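Local coordinates for cellulose-binding protein (Saccharophagus degradans, PDB 2YHG) that is of uncertain function but may hydrolyse glycosyl compounds in carbohydrate metabolism, this chain being the C-terminal part, with its nucleoside hydrolase-like domain, of a longer polysaccharide-binding protein, at residues V31-D36 with V48-M53; D42-L47 with D80-A85; A54-L59 with Q316-W321; A232-P235 with T241-D244. One frame throughout, in Å; residues are numbered along the deposited sequence. Where two conformers were deposited one is given.

Overall arrangement
All four contacts are buried, and contact 1 lies nearest the middle of the chain. Helix 42-52 serves both contact 1, where its Gln50 meets strand 30-35, and contact 2, where its earlier turns pack on helix 77-93. Contact 3 follows directly along the chain, joining the turn after that helix to helix 308-323, and contact 4 closes a loop against the helix, with Arg49 reaching Glu242. Contacts 1, 2 and 4 each lend an aspartate to one calcium ion; contact 3 instead carries a zinc ligand. Their chemistry differs: a single hydrogen bond between an imidazole and an amide in 1, aliphatic packing in 2, a salt bridge in 3 and a phenol-carboxylate bond in 4.

Contact 1 (V31-D36 with V48-M53). With CA (calcium ion), chain B.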
loop_
_atom_site.group_PDB
_atom_site.type_symbol
_atom_site.label_atom_id
_atom_site.label_comp_id
_atom_site.label_asym_id
_atom_site.label_seq_id
_atom_site.Cartn_x
_atom_site.Cartn_y
_atom_site.Cartn_z
ATOM N N VAL A 31 6.912 1.230 5.591
ATOM C CA VAL A 31 6.163 2.349 5.020
ATOM C C VAL A 31 6.199 3.547 5.958
ATOM O O VAL A 31 6.038 3.414 7.180
ATOM C CB VAL A 31 4.700 1.958 4.722
ATOM C CG1 VAL A 31 3.985 3.106 3.975
ATOM C CG2 VAL A 31 4.604 0.699 3.904
ATOM N N ILE A 32 6.372 4.738 5.367
ATOM C CA ILE A 32 6.285 6.003 6.034
ATOM C C ILE A 32 5.227 6.803 5.264
ATOM O O ILE A 32 5.337 6.950 4.049
ATOM C CB ILE A 32 7.637 6.731 5.957
ATOM C CG1 ILE A 32 8.686 5.982 6.780
ATOM C CG2 ILE A 32 7.500 8.193 6.365
ATOM C CD1 ILE A 32 10.108 6.434 6.504
ATOM N N HIS A 33 4.271 7.391 5.981
ATOM C CA HIS A 33 3.254 8.231 5.364
ATOM C C HIS A 33 3.505 9.677 5.683
ATOM O O HIS A 33 3.784 10.047 6.822
ATOM C CB HIS A 33 1.871 7.852 5.829
ATOM C CG HIS A 33 1.508 6.471 5.469
ATOM N ND1 HIS A 33 1.546 6.037 4.162
ATOM C CD2 HIS A 33 1.073 5.434 6.227
ATOM C CE1 HIS A 33 1.130 4.780 4.151
ATOM N NE2 HIS A 33 0.855 4.381 5.385
ATOM N N THR A 34 3.346 10.522 4.664
ATOM C CA THR A 34 3.260 11.963 4.860
ATOM C C THR A 34 1.872 12.409 4.445
ATOM O O THR A 34 1.332 11.912 3.449
ATOM C CB THR A 34 4.380 12.737 4.117
ATOM O OG1 THR A 34 4.084 12.932 2.708
ATOM C CG2 THR A 34 5.740 12.061 4.248
ATOM N N THR A 35 1.243 13.266 5.243
ATOM C CA THR A 35 -0.185 13.544 5.079
ATOM C C THR A 35 -0.488 15.002 5.399
ATOM O O THR A 35 -0.038 15.539 6.445
ATOM C CB THR A 35 -1.061 12.603 5.959
ATOM O OG1 THR A 35 -2.391 13.130 6.032
ATOM C CG2 THR A 35 -0.541 12.469 7.400
ATOM N N ASP A 36 -1.294 15.620 4.560
ATOM C CA ASP A 36 -1.743 16.994 4.746
ATOM C C ASP A 36 -3.026 17.068 5.543
ATOM O O ASP A 36 -4.035 17.613 5.100
ATOM C CB ASP A 36 -1.916 17.703 3.401
ATOM C CG ASP A 36 -2.958 17.005 2.496
ATOM O OD1 ASP A 36 -3.218 15.827 2.619
ATOM O OD2 ASP A 36 -3.529 17.735 1.620
ATOM N N VAL A 48 -7.126 5.918 10.055
ATOM C CA VAL A 48 -7.831 4.916 10.851
ATOM C C VAL A 48 -7.713 3.533 10.212
ATOM O O VAL A 48 -7.403 2.555 10.901
ATOM C CB VAL A 48 -9.299 5.332 11.061
ATOM C CG1 VAL A 48 -10.096 4.154 11.665
ATOM C CG2 VAL A 48 -9.383 6.574 11.972
ATOM N N ARG A 49 -7.955 3.439 8.909
ATOM C CA ARG A 49 -7.823 2.141 8.250
ATOM C C ARG A 49 -6.396 1.611 8.353
ATOM O O ARG A 49 -6.174 0.437 8.683
ATOM C CB ARG A 49 -8.261 2.180 6.793
ATOM C CG ARG A 49 -8.263 0.784 6.182
ATOM C CD ARG A 49 -8.350 0.750 4.680
ATOM N NE ARG A 49 -9.556 1.425 4.171
ATOM C CZ ARG A 49 -10.649 0.847 3.703
ATOM N NH1 ARG A 49 -10.727 -0.455 3.506
ATOM N NH2 ARG A 49 -11.669 1.615 3.360
ATOM N N GLN A 50 -5.407 2.469 8.111
ATOM C CA GLN A 50 -4.023 2.014 8.201
ATOM C C GLN A 50 -3.756 1.473 9.612
ATOM O O GLN A 50 -3.049 0.455 9.769
ATOM C CB GLN A 50 -3.052 3.127 7.855
ATOM C CG GLN A 50 -1.583 2.854 8.145
ATOM C CD GLN A 50 -0.947 1.764 7.299
ATOM O OE1 GLN A 50 -0.222 2.069 6.346
ATOM N NE2 GLN A 50 -1.194 0.510 7.638
ATOM N N LEU A 51 -4.252 2.129 10.634
ATOM C CA LEU A 51 -3.967 1.680 11.999
ATOM C C LEU A 51 -4.547 0.312 12.308
ATOM O O LEU A 51 -3.873 -0.497 12.937
ATOM C CB LEU A 51 -4.376 2.733 13.008
ATOM C CG LEU A 51 -3.519 4.007 12.966
ATOM C CD1 LEU A 51 -4.171 5.035 13.881
ATOM C CD2 LEU A 51 -2.117 3.746 13.371
ATOM N N VAL A 52 -5.763 0.032 11.878
ATOM C CA VAL A 52 -6.336 -1.297 12.153
ATOM C C VAL A 52 -5.766 -2.374 11.238
ATOM O O VAL A 52 -5.978 -3.558 11.485
ATOM C CB VAL A 52 -7.878 -1.306 12.177
ATOM C CG1 VAL A 52 -8.414 -0.350 13.230
ATOM C CG2 VAL A 52 -8.488 -1.058 10.795
ATOM N N MET A 53 -5.015 -1.962 10.222
ATOM C CA MET A 53 -4.225 -2.845 9.353
ATOM C C MET A 53 -2.748 -2.898 9.769
ATOM O O MET A 53 -1.968 -3.564 9.094
ATOM C CB MET A 53 -4.324 -2.367 7.861
ATOM C CG MET A 53 -5.733 -2.497 7.274
ATOM S SD MET A 53 -5.850 -1.972 5.566
ATOM C CE MET A 53 -5.032 -3.339 4.757
HETATM CA CA CA B . -4.675 13.992 1.499
HETATM O O HOH W 1 -4.947 16.110 0.226
HETATM O O HOH W 2 -7.023 14.282 0.485
#
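His33 and Gln50 meet through one polar pair, and it carries the whole contact between the strand 31-35 and the helix that ends at Val52. The imidazole NE2 donates to the amide oxygen OE1 of Gln50 over 2.7 Å, with an N-H...O angle of 168°. The bond leaves the edge of the ring almost exactly in the ring plane. It arrives in the plane of the amide too, on a lone pair of OE1, although the two flat groups are turned 34° apart. OE1 stands squarely before NE2: it is 3.6 Å from CD2 of His33 and 3.7 Å from CE1, so neither flank of the ring is preferred. On the strand side, CG of His33 lies opposite the carbonyl carbon, which carries the ring across toward the helix. The glutamine chain bends at its second torsion (chi2 67°), bringing its end round to the imidazole. A histidine suits the strand because its two ring nitrogens point outward in different directions within the ring plane; ND1 is hydrogen-bonded to Thr149 OG1 while NE2 serves the helix, and the ring also meets that of Trp151. The amide nitrogen of Gln50 packs against Tyr57. Three residues beyond His33, Asp36 OD1 binds the calcium ion at 2.6 Å, and its OD2 probably accepts from a metal-bound water. With both imidazole nitrogens engaged, the ring has little freedom to turn, and the acceptor role of OE1 settles which way the amide faces inside a buried beta-alpha-beta unit.

Contact 2 (D42-L47 with D80-A85); sequences DDEQSL and DRILNA. With CA (calcium ion), chain B.
Ile82 pushes both of its branches against the first turns of helix 42-52, meeting Glu44 with one and Leu47 with the other. Its first torsion (chi1 -69°) sets CG1 opposite the carbonyl carbon and leaves CG2 opposite the backbone nitrogen, so the branches part at CB. The longer one stays extended and lays its end methyl, CD1, on the base of Glu44, 3.9 Å from CA and equally 3.9 Å from CB. The two side chains cross at about a right angle, and the aliphatic stem of the glutamate thus acts as a hydrophobic surface. The shorter branch, CG2, touches Leu47 CD2 at 3.9 Å. Leu47 takes a common leucine shape, with CG opposite the backbone nitrogen (chi1 -177°) and one methyl turned toward the isoleucine. A beta-branched residue suits this place because its two branches can reach two residues a turn apart on one face of the partner helix, while Leu51, a turn on, extends the patch. Beyond the stem, the carboxylate of Glu44 faces Arg81 without a salt bridge: OE1 and NH1 stand 4.6 Å apart. A water joins them, donating to Glu44 OE1 over 2.7 Å and receiving a weak bond from Arg81 NH1 in the guanidinium plane. Asp43, on another side of the helix, grips the calcium ion with both oxygens, OD1 at 2.4 Å and OD2 at 2.6 Å. Helices 42-52 and 77-93 follow neighbouring strands of the parallel sheet, and their packing is characteristic of a Rossmann-like alpha/beta fold, with an aspartate-rich calcium site at the helix start as in nucleoside hydrolases.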
loop_
_atom_site.group_PDB
_atom_site.type_symbol
_atom_site.label_atom_id
_atom_site.label_comp_id
_atom_site.label_asym_id
_atom_site.label_seq_id
_atom_site.Cartn_x
_atom_site.Cartn_y
_atom_site.Cartn_z
ATOM N N ASP A 42 -10.711 12.861 4.407
ATOM C CA ASP A 42 -10.224 11.600 3.923
ATOM C C ASP A 42 -8.897 11.184 4.522
ATOM O O ASP A 42 -8.696 9.982 4.765
ATOM C CB ASP A 42 -10.364 11.407 2.432
ATOM C CG ASP A 42 -9.496 12.214 1.581
ATOM O OD1 ASP A 42 -8.714 13.042 2.042
ATOM O OD2 ASP A 42 -9.587 11.912 0.321
ATOM N N ASP A 43 -7.992 12.099 4.824
ATOM C CA ASP A 43 -6.724 11.685 5.427
ATOM C C ASP A 43 -6.967 11.032 6.793
ATOM O O ASP A 43 -6.235 10.122 7.185
ATOM C CB ASP A 43 -5.760 12.851 5.573
ATOM C CG ASP A 43 -5.242 13.372 4.234
ATOM O OD1 ASP A 43 -6.063 13.939 3.472
ATOM O OD2 ASP A 43 -4.073 13.147 3.876
ATOM N N GLU A 44 -7.910 11.592 7.567
ATOM C CA GLU A 44 -8.256 10.994 8.842
ATOM C C GLU A 44 -8.800 9.586 8.672
ATOM O O GLU A 44 -8.419 8.653 9.400
ATOM C CB GLU A 44 -9.244 11.884 9.564
ATOM C CG GLU A 44 -8.715 13.249 9.931
ATOM C CD GLU A 44 -9.852 14.223 10.129
ATOM O OE1 GLU A 44 -10.644 14.030 11.074
ATOM O OE2 GLU A 44 -9.995 15.147 9.309
ATOM N N GLN A 45 -9.727 9.431 7.738
ATOM C CA GLN A 45 -10.277 8.141 7.413
ATOM C C GLN A 45 -9.171 7.139 7.086
ATOM O O GLN A 45 -9.171 6.001 7.565
ATOM C CB GLN A 45 -11.191 8.259 6.202
ATOM C CG GLN A 45 -12.425 9.147 6.364
ATOM C CD GLN A 45 -13.207 9.252 5.071
ATOM O OE1 GLN A 45 -12.645 9.165 3.971
ATOM N NE2 GLN A 45 -14.544 9.392 5.170
ATOM N N SER A 46 -8.273 7.541 6.201
ATOM C CA SER A 46 -7.202 6.673 5.760
ATOM C C SER A 46 -6.314 6.250 6.916
ATOM O O SER A 46 -5.903 5.086 6.967
ATOM C CB SER A 46 -6.374 7.387 4.686
ATOM O OG SER A 46 -7.123 7.562 3.476
ATOM N N LEU A 47 -5.979 7.178 7.817
ATOM C CA LEU A 47 -5.130 6.802 8.930
ATOM C C LEU A 47 -5.821 5.776 9.825
ATOM O O LEU A 47 -5.165 4.847 10.297
ATOM C CB LEU A 47 -4.671 8.020 9.699
ATOM C CG LEU A 47 -3.708 7.697 10.853
ATOM C CD1 LEU A 47 -2.472 6.939 10.377
ATOM C CD2 LEU A 47 -3.327 8.981 11.603
ATOM N N ASP A 80 -2.645 13.199 16.702
ATOM C CA ASP A 80 -2.661 12.946 18.136
ATOM C C ASP A 80 -4.005 12.351 18.541
ATOM O O ASP A 80 -4.081 11.450 19.370
ATOM C CB ASP A 80 -2.482 14.268 18.900
ATOM C CG ASP A 80 -1.153 14.962 18.679
ATOM O OD1 ASP A 80 -0.197 14.385 18.125
ATOM O OD2 ASP A 80 -1.095 16.141 19.106
ATOM N N ARG A 81 -5.093 12.947 18.043
ATOM C CA ARG A 81 -6.444 12.535 18.381
ATOM C C ARG A 81 -6.716 11.102 17.925
ATOM O O ARG A 81 -7.293 10.283 18.649
ATOM C CB ARG A 81 -7.424 13.528 17.737
ATOM C CG ARG A 81 -8.889 13.272 17.980
ATOM C CD ARG A 81 -9.704 14.543 17.773
ATOM N NE ARG A 81 -11.120 14.250 17.758
ATOM C CZ ARG A 81 -11.747 13.737 16.718
ATOM N NH1 ARG A 81 -11.099 13.535 15.576
ATOM N NH2 ARG A 81 -13.034 13.435 16.829
ATOM N N ILE A 82 -6.286 10.770 16.718
ATOM C CA ILE A 82 -6.481 9.446 16.179
ATOM C C ILE A 82 -5.628 8.423 16.958
ATOM O O ILE A 82 -6.125 7.333 17.246
ATOM C CB ILE A 82 -6.216 9.426 14.669
ATOM C CG1 ILE A 82 -7.307 10.207 13.924
ATOM C CG2 ILE A 82 -6.105 7.999 14.159
ATOM C CD1 ILE A 82 -6.985 10.589 12.524
ATOM N N LEU A 83 -4.399 8.762 17.306
ATOM C CA LEU A 83 -3.563 7.866 18.099
ATOM C C LEU A 83 -4.082 7.677 19.515
ATOM O O LEU A 83 -3.927 6.594 20.076
ATOM C CB LEU A 83 -2.117 8.324 18.095
ATOM C CG LEU A 83 -1.365 8.186 16.769
ATOM C CD1 LEU A 83 0.085 8.610 16.955
ATOM C CD2 LEU A 83 -1.440 6.777 16.229
ATOM N N ASN A 84 -4.776 8.671 20.072
ATOM C CA ASN A 84 -5.416 8.468 21.378
ATOM C C ASN A 84 -6.503 7.416 21.255
ATOM O O ASN A 84 -6.630 6.533 22.105
ATOM C CB ASN A 84 -5.974 9.796 21.883
ATOM C CG ASN A 84 -6.599 9.688 23.223
ATOM O OD1 ASN A 84 -5.968 9.264 24.190
ATOM N ND2 ASN A 84 -7.877 10.006 23.289
ATOM N N ALA A 85 -7.290 7.465 20.185
ATOM C CA ALA A 85 -8.287 6.426 19.911
ATOM C C ALA A 85 -7.628 5.070 19.700
ATOM O O ALA A 85 -8.105 4.044 20.209
ATOM C CB ALA A 85 -9.151 6.794 18.707
HETATM CA CA CA B . -4.675 13.992 1.499
HETATM O O HOH W 2 -7.023 14.282 0.485
HETATM O O HOH W 3 -10.245 12.290 13.104
HETATM O O HOH W 1 -4.947 16.110 0.226
#

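Contact 3 (A54-L59 with Q316-W321); sequences ANEYDL and QARMDW. With ZN (zinc ion), chain I.
Glu56 OE2 is gripped twice: Arg318 NH2 donates to it over 2.8 Å in a salt bridge, and Asn55 ND2 adds a weak bond of 3.0 Å. The carboxylate meets the guanidinium at its edge, the two planes 87° apart, so this is no two-pronged pairing. NH2 points within its own plane to the anti side of OE2, somewhat out of the carboxylate plane. Asn55 takes the neighbouring nitrogen: its OD1 accepts from Arg318 NH1 at 2.8 Å on a lone pair, with a bent N-H...O angle of 143°. The asparagine therefore clasps acid and base together, accepting with one end of its amide and donating with the other. Arginine suits this buried place because its five N-H groups serve several partners; NH1 also binds Val52 O, and NE forms a salt bridge with Asp314. CH2 of Trp321 lies over one guanidinium face, 3.6 Å above its plane and offset toward the rim, while the indole NE1 donates to Asn331 O. Asp320, turned elsewhere on the helix, binds zinc through OD1 at 2.1 Å, with His227 also a ligand. The clasp ties helix 308-323 to the short 3-10 turn leading from helix 42-52 into strand 58-64, the connection of a beta-alpha-beta crossover.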
loop_
_atom_site.group_PDB
_atom_site.type_symbol
_atom_site.label_atom_id
_atom_site.label_comp_id
_atom_site.label_asym_id
_atom_site.label_seq_id
_atom_site.Cartn_x
_atom_site.Cartn_y
_atom_site.Cartn_z
ATOM N N ALA A 54 -2.363 -2.197 10.824
ATOM C CA ALA A 54 -0.939 -1.919 11.040
ATOM C C ALA A 54 -0.118 -3.153 11.389
ATOM O O ALA A 54 1.089 -3.164 11.244
ATOM C CB ALA A 54 -0.738 -0.827 12.081
ATOM N N ASN A 55 -0.763 -4.207 11.879
ATOM C CA ASN A 55 -0.070 -5.461 12.125
ATOM C C ASN A 55 0.533 -6.070 10.850
ATOM O O ASN A 55 1.416 -6.922 10.935
ATOM C CB ASN A 55 -1.030 -6.491 12.744
ATOM C CG ASN A 55 -2.059 -6.960 11.740
ATOM O OD1 ASN A 55 -2.875 -6.154 11.275
ATOM N ND2 ASN A 55 -2.012 -8.243 11.367
ATOM N N GLU A 56 0.056 -5.660 9.679
ATOM C CA GLU A 56 0.515 -6.199 8.405
ATOM C C GLU A 56 1.716 -5.460 7.837
ATOM O O GLU A 56 2.214 -5.885 6.787
ATOM C CB GLU A 56 -0.616 -6.127 7.344
ATOM C CG GLU A 56 -1.914 -6.780 7.762
ATOM C CD GLU A 56 -1.848 -8.280 7.998
ATOM O OE1 GLU A 56 -0.891 -8.961 7.520
ATOM O OE2 GLU A 56 -2.853 -8.811 8.545
ATOM N N TYR A 57 2.169 -4.408 8.508
ATOM C CA TYR A 57 3.192 -3.494 8.004
ATOM C C TYR A 57 4.270 -3.312 9.056
ATOM O O TYR A 57 4.018 -3.546 10.247
ATOM C CB TYR A 57 2.593 -2.088 7.759
ATOM C CG TYR A 57 1.507 -2.048 6.713
ATOM C CD1 TYR A 57 0.236 -2.492 6.975
ATOM C CD2 TYR A 57 1.770 -1.561 5.444
ATOM C CE1 TYR A 57 -0.762 -2.410 6.042
ATOM C CE2 TYR A 57 0.766 -1.453 4.495
ATOM C CZ TYR A 57 -0.503 -1.864 4.792
ATOM O OH TYR A 57 -1.546 -1.760 3.910
ATOM N N ASP A 58 5.381 -2.718 8.644
ATOM C CA ASP A 58 6.274 -2.017 9.535
ATOM C C ASP A 58 6.142 -0.530 9.264
ATOM O O ASP A 58 6.848 0.043 8.413
ATOM C CB ASP A 58 7.705 -2.502 9.387
ATOM C CG ASP A 58 7.929 -3.808 10.150
ATOM O OD1 ASP A 58 7.527 -3.902 11.331
ATOM O OD2 ASP A 58 8.493 -4.758 9.569
ATOM N N LEU A 59 5.189 0.081 9.950
ATOM C CA LEU A 59 4.977 1.520 9.817
ATOM C C LEU A 59 6.118 2.224 10.559
ATOM O O LEU A 59 6.329 1.971 11.734
ATOM C CB LEU A 59 3.580 1.876 10.351
ATOM C CG LEU A 59 3.061 3.317 10.357
ATOM C CD1 LEU A 59 3.017 3.909 8.993
ATOM C CD2 LEU A 59 1.703 3.385 11.023
ATOM N N GLN A 316 -14.043 -4.098 7.552
ATOM C CA GLN A 316 -15.179 -4.469 8.421
ATOM C C GLN A 316 -14.717 -5.383 9.548
ATOM O O GLN A 316 -15.033 -5.146 10.727
ATOM C CB GLN A 316 -16.285 -5.083 7.596
ATOM C CG GLN A 316 -17.441 -5.587 8.428
ATOM C CD GLN A 316 -18.503 -6.334 7.663
ATOM O OE1 GLN A 316 -18.611 -6.256 6.444
ATOM N NE2 GLN A 316 -19.327 -7.075 8.401
ATOM N N ALA A 317 -14.004 -6.459 9.214
ATOM C CA ALA A 317 -13.538 -7.399 10.225
ATOM C C ALA A 317 -12.579 -6.743 11.177
ATOM O O ALA A 317 -12.645 -6.997 12.385
ATOM C CB ALA A 317 -12.889 -8.607 9.567
ATOM N N ARG A 318 -11.684 -5.883 10.673
ATOM C CA ARG A 318 -10.711 -5.257 11.563
ATOM C C ARG A 318 -11.349 -4.276 12.549
ATOM O O ARG A 318 -10.856 -4.131 13.663
ATOM C CB ARG A 318 -9.596 -4.616 10.746
ATOM C CG ARG A 318 -8.731 -5.617 10.039
ATOM C CD ARG A 318 -7.806 -4.961 9.040
ATOM N NE ARG A 318 -6.946 -5.913 8.347
ATOM C CZ ARG A 318 -5.868 -6.469 8.857
ATOM N NH1 ARG A 318 -5.377 -6.073 10.015
ATOM N NH2 ARG A 318 -5.257 -7.412 8.164
ATOM N N MET A 319 -12.424 -3.617 12.155
ATOM C CA MET A 319 -13.154 -2.801 13.107
ATOM C C MET A 319 -13.892 -3.642 14.144
ATOM O O MET A 319 -14.104 -3.186 15.271
ATOM C CB MET A 319 -14.106 -1.849 12.409
ATOM C CG MET A 319 -13.394 -0.779 11.584
ATOM S SD MET A 319 -12.184 0.219 12.483
ATOM C CE MET A 319 -13.242 0.982 13.684
ATOM N N ASP A 320 -14.229 -4.885 13.811
ATOM C CA ASP A 320 -14.660 -5.853 14.815
ATOM C C ASP A 320 -13.540 -6.209 15.758
ATOM O O ASP A 320 -13.770 -6.280 16.970
ATOM C CB ASP A 320 -15.232 -7.091 14.141
ATOM C CG ASP A 320 -16.467 -6.794 13.309
ATOM O OD1 ASP A 320 -17.094 -5.702 13.499
ATOM O OD2 ASP A 320 -16.828 -7.660 12.470
ATOM N N TRP A 321 -12.342 -6.444 15.238
ATOM C CA TRP A 321 -11.202 -6.670 16.100
ATOM C C TRP A 321 -11.082 -5.558 17.135
ATOM O O TRP A 321 -10.753 -5.800 18.292
ATOM C CB TRP A 321 -9.896 -6.766 15.324
ATOM C CG TRP A 321 -9.754 -7.860 14.358
ATOM C CD1 TRP A 321 -10.679 -8.778 13.971
ATOM C CD2 TRP A 321 -8.610 -8.082 13.546
ATOM N NE1 TRP A 321 -10.177 -9.563 12.975
ATOM C CE2 TRP A 321 -8.903 -9.166 12.694
ATOM C CE3 TRP A 321 -7.361 -7.487 13.482
ATOM C CZ2 TRP A 321 -7.970 -9.689 11.790
ATOM C CZ3 TRP A 321 -6.424 -8.007 12.587
ATOM C CH2 TRP A 321 -6.734 -9.083 11.763
HETATM ZN ZN ZN I . -18.744 -4.860 12.598
HETATM O O HOH W 4 -17.495 -3.936 11.209
HETATM O O HOH W 5 -18.946 -6.595 11.404
HETATM O O HOH W 6 -20.448 -4.239 11.612
#

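Contact 4 (A232-P235 with T241-D244); sequences AVYP and TEGD. With CA (calcium ion), chain B.
Tyr234 swings its ring opposite its own backbone nitrogen (chi1 -173°), and Glu242 runs out extended (chi2 -171°), which brings phenol and carboxylate together. Neither CB aims at the other segment; it is the length of the two chains that closes the distance. Tyr234 OH donates to Glu242 OE2 over 2.6 Å, a short bond. The ring presents its edge, with OE2 near the ring plane and 3.4 Å from CE2 of Tyr234, while the carboxylate is turned 73° to it. The hydroxyl reaches OE2 on the anti side, slightly out of the carboxylate plane. Thr241 adds a methyl, its CG2 resting 3.6 Å from Tyr234 OH. A tyrosine suits the spot because its ring can pack on Leu220 and Ile224 while its hydroxyl serves the acid. Two residues beyond Glu242, Asp244 OD2 binds the calcium ion at 2.5 Å. The other carboxylate oxygen of Glu242, OE1, forms a salt bridge with Arg49 and a hydrogen bond with Thr245. Both oxygens of a buried acid are thus engaged, and the phenol and guanidinium together would probably steady its negative charge while holding the loop against helix 42-52.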
loop_
_atom_site.group_PDB
_atom_site.type_symbol
_atom_site.label_atom_id
_atom_site.label_comp_id
_atom_site.label_asym_id
_atom_site.label_seq_id
_atom_site.Cartn_x
_atom_site.Cartn_y
_atom_site.Cartn_z
ATOM N N ALA A 232 -15.153 6.475 16.113
ATOM C CA ALA A 232 -15.571 7.812 16.485
ATOM C C ALA A 232 -14.625 8.894 15.921
ATOM O O ALA A 232 -14.982 10.070 15.888
ATOM C CB ALA A 232 -15.679 7.922 17.998
ATOM N N VAL A 233 -13.408 8.524 15.527
ATOM C CA VAL A 233 -12.498 9.475 14.882
ATOM C C VAL A 233 -12.372 9.245 13.364
ATOM O O VAL A 233 -11.503 9.837 12.716
ATOM C CB VAL A 233 -11.104 9.490 15.568
ATOM C CG1 VAL A 233 -11.211 9.942 17.013
ATOM C CG2 VAL A 233 -10.415 8.156 15.459
ATOM N N TYR A 234 -13.261 8.432 12.803
ATOM C CA TYR A 234 -13.364 8.236 11.348
ATOM C C TYR A 234 -14.449 9.177 10.851
ATOM O O TYR A 234 -15.629 8.924 11.082
ATOM C CB TYR A 234 -13.704 6.781 11.045
ATOM C CG TYR A 234 -13.664 6.443 9.572
ATOM C CD1 TYR A 234 -14.671 6.817 8.725
ATOM C CD2 TYR A 234 -12.606 5.712 9.004
ATOM C CE1 TYR A 234 -14.644 6.563 7.366
ATOM C CE2 TYR A 234 -12.564 5.435 7.627
ATOM C CZ TYR A 234 -13.580 5.861 6.824
ATOM O OH TYR A 234 -13.576 5.674 5.479
ATOM N N PRO A 235 -14.103 10.285 10.200
ATOM C CA PRO A 235 -15.133 11.274 9.865
ATOM C C PRO A 235 -15.904 10.877 8.609
ATOM O O PRO A 235 -15.428 10.047 7.826
ATOM C CB PRO A 235 -14.320 12.527 9.596
ATOM C CG PRO A 235 -13.007 11.990 9.043
ATOM C CD PRO A 235 -12.752 10.771 9.868
ATOM N N THR A 241 -14.216 9.382 -0.288
ATOM C CA THR A 241 -13.776 8.602 0.847
ATOM C C THR A 241 -12.353 8.089 0.574
ATOM O O THR A 241 -12.088 7.514 -0.477
ATOM C CB THR A 241 -14.721 7.452 1.106
ATOM O OG1 THR A 241 -15.908 8.031 1.646
ATOM C CG2 THR A 241 -14.201 6.431 2.060
ATOM N N GLU A 242 -11.440 8.333 1.508
ATOM C CA GLU A 242 -10.129 7.659 1.532
ATOM C C GLU A 242 -9.440 7.696 0.156
ATOM O O GLU A 242 -8.851 6.710 -0.288
ATOM C CB GLU A 242 -10.269 6.210 2.022
ATOM C CG GLU A 242 -10.599 6.153 3.486
ATOM C CD GLU A 242 -10.532 4.777 4.038
ATOM O OE1 GLU A 242 -9.444 4.136 3.908
ATOM O OE2 GLU A 242 -11.561 4.237 4.554
ATOM N N GLY A 243 -9.322 8.872 -0.453
ATOM C CA GLY A 243 -8.597 8.972 -1.704
ATOM C C GLY A 243 -7.128 8.558 -1.602
ATOM O O GLY A 243 -6.553 8.130 -2.602
ATOM N N ASP A 244 -6.536 8.699 -0.411
ATOM C CA ASP A 244 -5.128 8.387 -0.226
ATOM C C ASP A 244 -4.872 6.937 0.148
ATOM O O ASP A 244 -3.717 6.503 0.156
ATOM C CB ASP A 244 -4.550 9.269 0.843
ATOM C CG ASP A 244 -4.678 10.723 0.509
ATOM O OD1 ASP A 244 -4.285 11.052 -0.627
ATOM O OD2 ASP A 244 -5.203 11.516 1.318
HETATM CA CA CA B . -4.675 13.992 1.499
HETATM O O HOH W 2 -7.023 14.282 0.485
HETATM O O HOH W 1 -4.947 16.110 0.226
#